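Local coordinates for membrane-associated protein VP24 (Marburg virus - Musoke, Kenya, 1980, PDB 4OR8) that probably acts as a minor matrix protein with a part in nucleocapsid assembly and virion budding, at the interface of chains A and B. Coordinates in Å, arbitrary orientation; residue numbers count along the deposited sequence, not the author numbering. Chains: chain A/B, Membrane-associated protein VP24.

Contacts 1 and 3 are neighbours, the centres of their C-alpha atoms about 11 Å apart, and they share B:Leu89. They receive consecutive residues of one N-terminal segment, A:Arg21 to A:Leu24. Between C-alpha centres, contact 2 lies about 31 Å from contact 1 and 32 Å from contact 3, on the other arm of a two-fold interface. There chain A offers its own Leu89 and Phe90 to the C-terminal tail of chain B. An N-terminal segment and the C-terminal tail thus both lie against the partner, reciprocally by symmetry; this may stabilise a dimer, although the crystal alone does not establish one in the virion.

Contact 1: the interface of chains A and B. Residues chain A 23-24, 252-253; chain B 85, 89, 185.
With CG set beside its backbone N (chi1 -76°), A:Leu24 turns its branched end toward B:Gln85, whose chain stretches out fully from the helix 84-89 with CG anti to the backbone N (chi1 -177°). The two side chains, from copies of a filovirus VP24 matrix protein, cross at about a right angle. The CD2 methyl of the leucine makes the nearer contacts: it lies 3.4 Å from the amide nitrogen NE2 of B:Gln85, and its CD1 branch sits farther from the same nitrogen. One turn on along the helix, B:Leu89 brings its CD2 to 4.1 Å from A:Leu24 CD2. The amide oxygen OE1 of B:Gln85 faces the chain-A tail, 3.6 Å from the carbonyl oxygen O of A:Gly252, an acceptor pair that makes no hydrogen bond, and near A:Gln253 CB.

Backbone polarity is satisfied at the other end of the leucine. Its N-H donates to the carbonyl oxygen of B:Asn185, in a loop of chain B, N to O 2.7 Å; the bond is nearly straight at the hydrogen, but the donor stands above the carbonyl plane, away from the lone pairs. Next to it, the amides of A:Asn23 and B:Asn185 are turned almost perpendicular. A water joins these residues, 2.8 Å from the side-chain oxygen OD1 of A:Asn23 and 3.1 Å from the backbone N of B:Asn185.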
ATOM      1  N   ASN A  23      -1.269  -1.112  19.865  1.00 37.17           N
ATOM      2  CA  ASN A  23      -2.537  -1.823  19.819  1.00 43.02           C
ATOM      3  C   ASN A  23      -3.695  -0.890  20.153  1.00 46.29           C
ATOM      4  O   ASN A  23      -3.576  -0.027  21.022  1.00 43.87           O
ATOM      5  CB  ASN A  23      -2.511  -3.014  20.780  1.00 52.24           C
ATOM      6  CG  ASN A  23      -3.132  -4.261  20.180  1.00 63.57           C
ATOM      7  OD1 ASN A  23      -2.596  -4.843  19.233  1.00 48.64           O
ATOM      8  ND2 ASN A  23      -4.264  -4.686  20.736  1.00 48.30           N
ATOM      9  N   LEU A  24      -4.811  -1.065  19.454  1.00 45.74           N
ATOM     10  CA  LEU A  24      -5.990  -0.235  19.678  1.00 52.97           C
ATOM     11  C   LEU A  24      -6.789  -0.700  20.891  1.00 54.26           C
ATOM     12  O   LEU A  24      -6.952  -1.900  21.111  1.00 50.11           O
ATOM     13  CB  LEU A  24      -6.880  -0.218  18.435  1.00 39.65           C
ATOM     14  CG  LEU A  24      -6.368   0.667  17.300  1.00 43.10           C
ATOM     15  CD1 LEU A  24      -7.323   0.639  16.117  1.00 43.38           C
ATOM     16  CD2 LEU A  24      -6.169   2.088  17.802  1.00 41.44           C
ATOM     17  N   GLY A 252     -10.845  -0.541  13.473  1.00 66.57           N
ATOM     18  CA  GLY A 252      -9.488  -0.056  13.298  1.00 54.13           C
ATOM     19  C   GLY A 252      -9.386   1.453  13.172  1.00 55.92           C
ATOM     20  O   GLY A 252     -10.268   2.189  13.619  1.00 52.09           O
ATOM     21  N   GLN A 253      -8.301   1.910  12.555  1.00 36.07           N
ATOM     22  CA  GLN A 253      -8.028   3.337  12.425  1.00 30.76           C
ATOM     23  C   GLN A 253      -7.612   3.683  10.991  1.00 35.46           C
ATOM     24  O   GLN A 253      -6.969   2.879  10.317  1.00 31.26           O
ATOM     25  CB  GLN A 253      -6.962   3.761  13.442  1.00 42.93           C
ATOM     26  CG  GLN A 253      -5.641   3.031  13.311  1.00 36.13           C
ATOM     27  CD  GLN A 253      -4.692   3.729  12.364  1.00 37.34           C
ATOM     28  OE1 GLN A 253      -4.514   4.945  12.435  1.00 39.30           O
ATOM     29  NE2 GLN A 253      -4.083   2.967  11.461  1.00 32.66           N
TER
ATOM     30  N   GLN B  85      -8.061   9.631  16.691  1.00 27.71           N
ATOM     31  CA  GLN B  85      -7.635   8.353  17.238  1.00 23.26           C
ATOM     32  C   GLN B  85      -6.207   8.048  16.795  1.00 31.10           C
ATOM     33  O   GLN B  85      -5.387   7.563  17.580  1.00 21.72           O
ATOM     34  CB  GLN B  85      -8.577   7.237  16.789  1.00 22.07           C
ATOM     35  CG  GLN B  85      -8.243   5.878  17.381  1.00 35.19           C
ATOM     36  CD  GLN B  85      -9.193   4.789  16.919  1.00 45.35           C
ATOM     37  OE1 GLN B  85      -9.912   4.951  15.932  1.00 45.62           O
ATOM     38  NE2 GLN B  85      -9.203   3.670  17.637  1.00 41.06           N
ATOM     39  N   LEU B  89      -2.964   7.481  19.134  1.00 23.56           N
ATOM     40  CA  LEU B  89      -2.175   6.258  19.070  1.00 23.13           C
ATOM     41  C   LEU B  89      -0.688   6.574  18.924  1.00 27.41           C
ATOM     42  O   LEU B  89       0.152   5.954  19.575  1.00 21.60           O
ATOM     43  CB  LEU B  89      -2.650   5.382  17.915  1.00 20.26           C
ATOM     44  CG  LEU B  89      -1.974   4.021  17.776  1.00 30.54           C
ATOM     45  CD1 LEU B  89      -2.183   3.182  19.030  1.00 26.02           C
ATOM     46  CD2 LEU B  89      -2.509   3.305  16.547  1.00 28.49           C
ATOM     47  N   ASN B 185      -4.151  -3.070  15.319  1.00 26.22           N
ATOM     48  CA  ASN B 185      -5.420  -3.721  15.596  1.00 28.67           C
ATOM     49  C   ASN B 185      -5.751  -3.686  17.078  1.00 31.86           C
ATOM     50  O   ASN B 185      -4.957  -3.213  17.891  1.00 32.33           O
ATOM     51  CB  ASN B 185      -5.375  -5.167  15.105  1.00 26.23           C
ATOM     52  CG  ASN B 185      -4.192  -5.931  15.661  1.00 28.25           C
ATOM     53  OD1 ASN B 185      -4.295  -6.584  16.697  1.00 28.62           O
ATOM     54  ND2 ASN B 185      -3.056  -5.847  14.978  1.00 22.86           N
TER
HETATM   55  O   HOH W   1      -1.656  -3.305  17.060  1.00 19.89           O

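Contact 2: the interface of chains A and B. Residues chain A 89-90, 184, 207-208, 212; chain B 253, 255.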
ATOM      1  N   LEU A  89       2.392  -5.818 -20.875  1.00 37.72           N
ATOM      2  CA  LEU A  89       1.572  -6.790 -20.159  1.00 27.76           C
ATOM      3  C   LEU A  89       0.118  -6.338 -20.138  1.00 37.74           C
ATOM      4  O   LEU A  89      -0.799  -7.144 -20.290  1.00 31.23           O
ATOM      5  CB  LEU A  89       2.083  -6.992 -18.733  1.00 34.95           C
ATOM      6  CG  LEU A  89       1.274  -7.964 -17.869  1.00 46.09           C
ATOM      7  CD1 LEU A  89       1.231  -9.346 -18.508  1.00 40.94           C
ATOM      8  CD2 LEU A  89       1.842  -8.034 -16.458  1.00 33.74           C
ATOM      9  N   PHE A  90      -0.080  -5.037 -19.957  1.00 36.95           N
ATOM     10  CA  PHE A  90      -1.412  -4.451 -19.985  1.00 34.24           C
ATOM     11  C   PHE A  90      -1.593  -3.642 -21.259  1.00 36.04           C
ATOM     12  O   PHE A  90      -2.058  -2.502 -21.222  1.00 39.14           O
ATOM     13  CB  PHE A  90      -1.629  -3.561 -18.764  1.00 34.50           C
ATOM     14  CG  PHE A  90      -1.505  -4.286 -17.461  1.00 29.74           C
ATOM     15  CD1 PHE A  90      -0.301  -4.311 -16.777  1.00 27.76           C
ATOM     16  CD2 PHE A  90      -2.592  -4.954 -16.923  1.00 30.89           C
ATOM     17  CE1 PHE A  90      -0.185  -4.983 -15.576  1.00 29.32           C
ATOM     18  CE2 PHE A  90      -2.483  -5.628 -15.723  1.00 31.16           C
ATOM     19  CZ  PHE A  90      -1.277  -5.643 -15.048  1.00 26.20           C
ATOM     20  N   VAL A 184       0.392  -9.879  -9.755  1.00 21.58           N
ATOM     21  CA  VAL A 184       0.785 -10.494 -11.022  1.00 31.90           C
ATOM     22  C   VAL A 184       2.160 -11.150 -10.903  1.00 32.93           C
ATOM     23  O   VAL A 184       3.129 -10.520 -10.480  1.00 29.49           O
ATOM     24  CB  VAL A 184       0.777  -9.482 -12.190  1.00 25.39           C
ATOM     25  CG1 VAL A 184      -0.647  -9.219 -12.649  1.00 18.43           C
ATOM     26  CG2 VAL A 184       1.466  -8.190 -11.787  1.00 29.03           C
ATOM     27  N   VAL A 207      -2.152  -5.490  -8.543  1.00 23.06           N
ATOM     28  CA  VAL A 207      -0.772  -5.101  -8.794  1.00 27.78           C
ATOM     29  C   VAL A 207      -0.126  -4.668  -7.484  1.00 22.39           C
ATOM     30  O   VAL A 207      -0.770  -4.690  -6.437  1.00 21.59           O
ATOM     31  CB  VAL A 207      -0.687  -3.964  -9.820  1.00 29.09           C
ATOM     32  CG1 VAL A 207      -1.137  -4.457 -11.184  1.00 26.54           C
ATOM     33  CG2 VAL A 207      -1.531  -2.780  -9.370  1.00 26.12           C
ATOM     34  N   ASN A 208       1.144  -4.280  -7.541  1.00 24.78           N
ATOM     35  CA  ASN A 208       1.860  -3.848  -6.344  1.00 25.95           C
ATOM     36  C   ASN A 208       1.227  -2.635  -5.676  1.00 25.30           C
ATOM     37  O   ASN A 208       1.240  -2.512  -4.452  1.00 24.88           O
ATOM     38  CB  ASN A 208       3.325  -3.549  -6.670  1.00 28.92           C
ATOM     39  CG  ASN A 208       4.129  -4.802  -6.940  1.00 30.24           C
ATOM     40  OD1 ASN A 208       3.899  -5.845  -6.328  1.00 30.48           O
ATOM     41  ND2 ASN A 208       5.082  -4.706  -7.860  1.00 35.34           N
ATOM     42  N   LEU A 212      -6.217  -3.037 -10.140  1.00 13.44           N
ATOM     43  CA  LEU A 212      -6.558  -2.496 -11.441  1.00 21.20           C
ATOM     44  C   LEU A 212      -7.974  -2.918 -11.806  1.00 21.67           C
ATOM     45  O   LEU A 212      -8.260  -4.104 -11.943  1.00 17.59           O
ATOM     46  CB  LEU A 212      -5.564  -2.983 -12.493  1.00 18.30           C
ATOM     47  CG  LEU A 212      -5.057  -1.938 -13.486  1.00 33.54           C
ATOM     48  CD1 LEU A 212      -4.611  -0.667 -12.775  1.00 23.19           C
ATOM     49  CD2 LEU A 212      -3.917  -2.521 -14.300  1.00 37.15           C
TER
ATOM     50  N   GLN B 253       6.949  -7.117 -11.905  1.00 43.10           N
ATOM     51  CA  GLN B 253       6.771  -5.813 -12.531  0.66 42.86           C
ATOM     52  C   GLN B 253       6.653  -4.699 -11.488  1.00 42.58           C
ATOM     53  O   GLN B 253       6.143  -4.922 -10.389  1.00 33.90           O
ATOM     54  CB  GLN B 253       5.531  -5.817 -13.424  0.66 46.18           C
ATOM     55  CG  GLN B 253       4.228  -5.916 -12.657  0.66 47.57           C
ATOM     56  CD  GLN B 253       3.100  -5.186 -13.346  0.66 42.20           C
ATOM     57  OE1 GLN B 253       3.238  -4.741 -14.485  0.66 48.13           O
ATOM     58  NE2 GLN B 253       1.975  -5.051 -12.656  0.66 42.04           N
ATOM     59  N   LEU B 255       4.728  -2.138 -11.449  1.00 40.28           N
ATOM     60  CA  LEU B 255       3.372  -1.651 -11.226  1.00 40.36           C
ATOM     61  C   LEU B 255       2.704  -2.389 -10.071  1.00 50.23           C
ATOM     62  O   LEU B 255       2.874  -3.598  -9.904  1.00 59.85           O
ATOM     63  CB  LEU B 255       2.529  -1.791 -12.491  1.00 35.51           C
ATOM     64  CG  LEU B 255       1.154  -1.125 -12.417  1.00 44.19           C
ATOM     65  CD1 LEU B 255       1.312   0.385 -12.362  1.00 42.33           C
ATOM     66  CD2 LEU B 255       0.270  -1.538 -13.585  1.00 40.03           C
TER
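The ring of A:Phe90 meets the amide of B:Gln253 at its edge: CD of the glutamine lies in the ring plane, 4.0 Å from CE1, and the two flat groups are turned 35° apart. Residues of chain A flank the ring, A:Leu212 CD2 over one face, 3.7 Å above the plane, and A:Leu89 CG over the opposite face, both displaced toward the rim. The ring is therefore held by its own chain and presents an edge to the partner.

In B:Gln253, CG stands between the backbone N and the carbonyl carbon (chi1 69°), and with chi2 only moderately off extended this carries the amide in among apolar groups. Both OE1 and NE2 lie near A:Phe90 CE1, and NE2 also meets valine methyls, 3.3 Å from A:Val184 CG2 and close to A:Val207 CG1. B:Leu255, the last modelled residue of chain B, adds its CD2 methyl, 4.0 Å from both A:Phe90 CE1 and A:Val207 CG1.

A polar anchor is the backbone N of A:Asn208, just past strand 200-207, which donates to the carbonyl oxygen of B:Leu255 at 3.0 Å. The donor lies in the carbonyl plane on a lone pair, approaching well to the side of the C=O direction (104°). Together the apolar contacts and this bond hold the C-terminal tail of one copy against the other and probably help join the pair.

Contact 3: the interface of chains A and B. Residues chain A 21-22; chain B 89-90, 92, 203, 205, 214, 216.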
ATOM      1  N   ARG A  21       3.006  -2.695  20.578  1.00 21.10           N
ATOM      2  CA  ARG A  21       3.025  -1.410  21.269  1.00 27.90           C
ATOM      3  C   ARG A  21       1.919  -0.466  20.812  1.00 28.02           C
ATOM      4  O   ARG A  21       1.423   0.345  21.595  1.00 30.70           O
ATOM      5  CB  ARG A  21       4.382  -0.730  21.103  1.00 27.16           C
ATOM      6  CG  ARG A  21       4.570   0.454  22.025  1.00 50.41           C
ATOM      7  CD  ARG A  21       5.948   1.055  21.877  1.00 52.53           C
ATOM      8  NE  ARG A  21       6.158   1.593  20.539  1.00 37.21           N
ATOM      9  CZ  ARG A  21       7.066   2.519  20.251  1.00 66.66           C
ATOM     10  NH1 ARG A  21       7.838   3.011  21.213  1.00 61.46           N
ATOM     11  NH2 ARG A  21       7.197   2.958  19.006  1.00 62.16           N
ATOM     12  N   TYR A  22       1.538  -0.570  19.545  1.00 24.17           N
ATOM     13  CA  TYR A  22       0.501   0.292  18.999  1.00 24.98           C
ATOM     14  C   TYR A  22      -0.809  -0.454  18.809  1.00 28.40           C
ATOM     15  O   TYR A  22      -1.395  -0.431  17.728  1.00 36.94           O
ATOM     16  CB  TYR A  22       0.950   0.904  17.675  1.00 22.89           C
ATOM     17  CG  TYR A  22       2.119   1.852  17.797  1.00 23.12           C
ATOM     18  CD1 TYR A  22       1.978   3.083  18.423  1.00 20.42           C
ATOM     19  CD2 TYR A  22       3.360   1.523  17.272  1.00 20.70           C
ATOM     20  CE1 TYR A  22       3.046   3.956  18.530  1.00 19.82           C
ATOM     21  CE2 TYR A  22       4.429   2.388  17.370  1.00 23.40           C
ATOM     22  CZ  TYR A  22       4.268   3.603  17.999  1.00 26.80           C
ATOM     23  OH  TYR A  22       5.338   4.461  18.094  1.00 26.30           O
TER
ATOM     24  N   LEU B  89      -2.964   7.481  19.134  1.00 23.56           N
ATOM     25  CA  LEU B  89      -2.175   6.258  19.070  1.00 23.13           C
ATOM     26  C   LEU B  89      -0.688   6.574  18.924  1.00 27.41           C
ATOM     27  O   LEU B  89       0.152   5.954  19.575  1.00 21.60           O
ATOM     28  CB  LEU B  89      -2.650   5.382  17.915  1.00 20.26           C
ATOM     29  CG  LEU B  89      -1.974   4.021  17.776  1.00 30.54           C
ATOM     30  CD1 LEU B  89      -2.183   3.182  19.030  1.00 26.02           C
ATOM     31  CD2 LEU B  89      -2.509   3.305  16.547  1.00 28.49           C
ATOM     32  N   PHE B  90      -0.372   7.547  18.073  1.00 27.58           N
ATOM     33  CA  PHE B  90       1.008   7.978  17.874  1.00 26.56           C
ATOM     34  C   PHE B  90       1.218   9.384  18.432  1.00 30.79           C
ATOM     35  O   PHE B  90       1.531  10.314  17.688  1.00 27.20           O
ATOM     36  CB  PHE B  90       1.374   7.964  16.387  1.00 27.79           C
ATOM     37  CG  PHE B  90       1.090   6.659  15.697  1.00 26.34           C
ATOM     38  CD1 PHE B  90       2.030   5.642  15.696  1.00 22.94           C
ATOM     39  CD2 PHE B  90      -0.110   6.456  15.035  1.00 23.75           C
ATOM     40  CE1 PHE B  90       1.775   4.444  15.059  1.00 20.55           C
ATOM     41  CE2 PHE B  90      -0.372   5.259  14.394  1.00 22.02           C
ATOM     42  CZ  PHE B  90       0.571   4.251  14.405  1.00 18.49           C
ATOM     43  N   HIS B  92       3.588  10.643  20.457  1.00 27.23           N
ATOM     44  CA  HIS B  92       4.972  11.098  20.368  0.64 32.20           C
ATOM     45  C   HIS B  92       5.324  11.589  18.967  1.00 39.27           C
ATOM     46  O   HIS B  92       6.292  12.325  18.781  1.00 37.45           O
ATOM     47  CB  HIS B  92       5.908   9.959  20.757  0.64 34.41           C
ATOM     48  CG  HIS B  92       5.550   8.653  20.124  0.64 35.44           C
ATOM     49  ND1 HIS B  92       4.535   7.850  20.599  0.64 29.06           N
ATOM     50  CD2 HIS B  92       6.057   8.019  19.041  0.64 40.78           C
ATOM     51  CE1 HIS B  92       4.439   6.773  19.840  0.64 43.22           C
ATOM     52  NE2 HIS B  92       5.351   6.850  18.888  0.64 40.63           N
ATOM     53  N   ILE B 203      11.651   1.972  15.266  1.00 20.88           N
ATOM     54  CA  ILE B 203      10.388   1.242  15.303  1.00 16.13           C
ATOM     55  C   ILE B 203       9.644   1.297  13.971  1.00 16.75           C
ATOM     56  O   ILE B 203       9.322   2.374  13.470  1.00 16.99           O
ATOM     57  CB  ILE B 203       9.465   1.773  16.413  1.00 17.87           C
ATOM     58  CG1 ILE B 203      10.036   1.426  17.790  1.00 28.44           C
ATOM     59  CG2 ILE B 203       8.072   1.188  16.267  1.00 17.55           C
ATOM     60  CD1 ILE B 203      10.431   2.625  18.619  1.00 36.72           C
ATOM     61  N   THR B 205       6.213   0.227  12.058  1.00  9.17           N
ATOM     62  CA  THR B 205       4.834  -0.183  12.291  1.00 10.50           C
ATOM     63  C   THR B 205       4.037  -0.227  10.988  1.00 18.93           C
ATOM     64  O   THR B 205       4.108   0.695  10.172  1.00 16.64           O
ATOM     65  CB  THR B 205       4.138   0.776  13.270  1.00 11.38           C
ATOM     66  OG1 THR B 205       4.879   0.829  14.494  1.00 20.45           O
ATOM     67  CG2 THR B 205       2.721   0.320  13.559  1.00 13.13           C
ATOM     68  N   GLU B 214       9.847   4.935  12.309  1.00 18.34           N
ATOM     69  CA  GLU B 214      10.074   5.909  13.370  1.00 27.54           C
ATOM     70  C   GLU B 214      11.435   5.717  14.034  1.00 25.29           C
ATOM     71  O   GLU B 214      11.812   4.598  14.383  1.00 28.80           O
ATOM     72  CB  GLU B 214       8.962   5.783  14.411  1.00 27.18           C
ATOM     73  CG  GLU B 214       9.296   6.375  15.760  1.00 38.70           C
ATOM     74  CD  GLU B 214       8.257   6.033  16.811  1.00 46.62           C
ATOM     75  OE1 GLU B 214       7.295   5.306  16.483  1.00 37.43           O
ATOM     76  OE2 GLU B 214       8.406   6.491  17.964  1.00 47.10           O
ATOM     77  N   ARG B 216      13.954   7.186  17.200  1.00 14.95           N
ATOM     78  CA  ARG B 216      14.226   8.022  18.364  1.00 16.25           C
ATOM     79  C   ARG B 216      15.723   8.038  18.640  1.00 22.51           C
ATOM     80  O   ARG B 216      16.300   7.035  19.056  1.00 24.91           O
ATOM     81  CB  ARG B 216      13.463   7.516  19.587  1.00 19.49           C
ATOM     82  CG  ARG B 216      11.952   7.492  19.406  1.00 30.66           C
ATOM     83  CD  ARG B 216      11.266   6.859  20.603  1.00 30.19           C
ATOM     84  NE  ARG B 216       9.814   6.820  20.453  1.00 30.49           N
ATOM     85  CZ  ARG B 216       8.985   6.314  21.361  1.00 46.48           C
ATOM     86  NH1 ARG B 216       9.462   5.802  22.489  1.00 42.80           N
ATOM     87  NH2 ARG B 216       7.677   6.318  21.144  1.00 49.12           N
TER
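Hydrogen bonds gather at the phenol of A:Tyr22, whose OH reaches B:His92 NE2 at 2.5 Å and B:Glu214 OE1 at 2.7 Å. The hydroxyl donates to the syn lone pair of B:Glu214 OE1, on the side of the other carboxylate oxygen; toward the histidine the direction is not decided. Two bonds, roughly at right angles, fix the hydroxyl.

Charge pairing centres on the same carboxylate. A:Arg21 NH2 comes to 3.4 Å from B:Glu214 OE1, while B:Arg216 holds OE2 from within chain B, NE to OE2 2.9 Å, nearly along the C-O axis but with the oxygen tilted 26° from the guanidinium plane. The guanidinium groups touch, A:Arg21 NH1 to B:Arg216 NH2 3.3 Å, planes 40° apart; the carboxylate lies alongside and probably offsets their charge. B:Arg216 also places NH2 over the centre of the B:His92 ring, probably helping to position the imidazole.

Packing supports one face and the edge of the tyrosine. With chi1 at -65°, the A:Tyr22 ring receives B:Phe90 CE1 over the centre of one face, 3.6 Å above the plane. From that same side the hydroxyl OG1 of B:Thr205 approaches CD2 and CE2 obliquely. The edge meets the carbonyl oxygen of B:Leu89, B:His92 CE1 and B:Ile203 CG2. B:Ile203 also sets CD1 3.7 Å from A:Arg21 CZ.

The N-terminal segment of chain A, just beyond strand 17-19, is lodged between the helices 84-89 and 91-94 of chain B and its strands 201-206 and 210-221.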